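Local coordinates for adenosine 5'-monophosphoramidase HNT1 (Candida albicans, PDB 6IQ1), which probably hydrolyses adenosine 5'-monophosphoramidates to AMP, as a homodimeric histidine triad nucleotide-binding enzyme of the HINT family, at residues S62-L65 with P66-K70. Numbering follows the deposited sequence.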
loop_
_atom_site.group_PDB
_atom_site.type_symbol
_atom_site.label_atom_id
_atom_site.label_comp_id
_atom_site.label_asym_id
_atom_site.label_seq_id
_atom_site.Cartn_x
_atom_site.Cartn_y
_atom_site.Cartn_z
ATOM N N SER D 62 0.399 -12.207 2.584
ATOM C CA SER D 62 1.544 -12.228 3.487
ATOM C C SER D 62 2.861 -12.113 2.736
ATOM O O SER D 62 3.853 -11.632 3.295
ATOM C CB SER D 62 1.539 -13.507 4.319
ATOM O OG SER D 62 0.567 -13.422 5.342
ATOM N N ASP D 63 2.891 -12.539 1.477
ATOM C CA ASP D 63 4.127 -12.579 0.718
ATOM C C ASP D 63 4.430 -11.271 -0.017
ATOM O O ASP D 63 5.584 -11.042 -0.405
ATOM C CB ASP D 63 4.064 -13.757 -0.262
ATOM C CG ASP D 63 5.316 -13.908 -1.068
ATOM O OD1 ASP D 63 6.394 -14.108 -0.477
ATOM O OD2 ASP D 63 5.229 -13.816 -2.305
ATOM N N ILE D 64 3.441 -10.390 -0.166
ATOM C CA ILE D 64 3.601 -9.211 -1.009
ATOM C C ILE D 64 4.600 -8.219 -0.405
ATOM O O ILE D 64 5.596 -7.854 -1.039
ATOM C CB ILE D 64 2.233 -8.567 -1.262
ATOM C CG1 ILE D 64 1.530 -9.339 -2.362
ATOM C CG2 ILE D 64 2.361 -7.068 -1.628
ATOM C CD1 ILE D 64 0.068 -9.112 -2.352
ATOM N N LEU D 65 4.346 -7.743 0.810
ATOM C CA LEU D 65 5.230 -6.724 1.373
ATOM C C LEU D 65 6.684 -7.185 1.562
ATOM O O LEU D 65 7.588 -6.351 1.369
ATOM C CB LEU D 65 4.634 -6.201 2.690
ATOM C CG LEU D 65 3.302 -5.475 2.478
ATOM C CD1 LEU D 65 2.732 -4.987 3.797
ATOM C CD2 LEU D 65 3.449 -4.330 1.456
ATOM N N PRO D 66 6.988 -8.440 1.921
ATOM C CA PRO D 66 8.400 -8.849 1.877
ATOM C C PRO D 66 9.000 -8.769 0.480
ATOM O O PRO D 66 10.182 -8.420 0.337
ATOM C CB PRO D 66 8.360 -10.280 2.417
ATOM C CG PRO D 66 7.230 -10.252 3.363
ATOM C CD PRO D 66 6.182 -9.420 2.672
ATOM N N VAL D 67 8.218 -9.031 -0.565
ATOM C CA VAL D 67 8.748 -8.819 -1.908
ATOM C C VAL D 67 8.990 -7.332 -2.164
ATOM O O VAL D 67 10.038 -6.948 -2.709
ATOM C CB VAL D 67 7.810 -9.434 -2.955
ATOM C CG1 VAL D 67 8.233 -9.003 -4.359
ATOM C CG2 VAL D 67 7.784 -10.954 -2.797
ATOM N N VAL D 68 8.030 -6.468 -1.785
ATOM C CA VAL D 68 8.219 -5.027 -1.970
ATOM C C VAL D 68 9.466 -4.570 -1.223
ATOM O O VAL D 68 10.272 -3.792 -1.741
ATOM C CB VAL D 68 6.967 -4.238 -1.523
ATOM C CG1 VAL D 68 7.170 -2.739 -1.718
ATOM C CG2 VAL D 68 5.732 -4.697 -2.276
ATOM N N LYS D 69 9.667 -5.085 -0.011
ATOM C CA LYS D 69 10.861 -4.738 0.749
ATOM C C LYS D 69 12.121 -5.153 0.005
ATOM O O LYS D 69 13.075 -4.374 -0.105
ATOM C CB LYS D 69 10.823 -5.396 2.123
ATOM C CG LYS D 69 12.104 -5.227 2.879
ATOM C CD LYS D 69 11.927 -5.705 4.291
ATOM C CE LYS D 69 13.242 -5.822 4.995
ATOM N NZ LYS D 69 13.015 -6.757 6.102
ATOM N N LYS D 70 12.141 -6.381 -0.516
ATOM C CA LYS D 70 13.293 -6.822 -1.292
ATOM C C LYS D 70 13.505 -5.933 -2.525
ATOM O O LYS D 70 14.651 -5.629 -2.889
ATOM C CB LYS D 70 13.129 -8.298 -1.676
ATOM C CG LYS D 70 14.451 -8.979 -2.013
ATOM C CD LYS D 70 14.237 -10.404 -2.425
ATOM C CE LYS D 70 15.500 -11.030 -3.021
ATOM N NZ LYS D 70 15.246 -12.435 -3.431
#
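Lys-69 N donates to Leu-65 O at 2.8 Å, the shortest of the i to i+4 backbone bonds joining 62-65 to 66-70 within helix 58-74. Val-68 N reaches Ile-64 O at 2.9 Å, while the bond from Val-67 N to Asp-63 O is weak. Pro-66 kinks the helix: its N has no hydrogen to give to the preceding turn, and its ring carbon CD lies 3.3 Å from Ser-62 O instead. On the inner face CG2 of Ile-64 meets CG2 of Val-68 obliquely at 4.2 Å. Val-67 CG2, which its chi1 of 170° sets beside its own backbone N, points back a turn to Asp-63 and lies 3.9 Å from OD2. That carboxylate oxygen is hydrogen-bonded to Thr-28 OG1. Leu-65 packs on Phe-107 of the second subunit, and the extended Lys-69 carries NZ to Ile-56 O and Asp-58 OD1 of that subunit, so this side of the helix belongs to the dimer interface. Ile-64 and the two valines cover the antiparallel sheet, Ile-64 on Pro-46, Val-67 and Val-68 on Ile-44 of strand 42-46, with Val-67 also touching Ile-23 of strand 21-24.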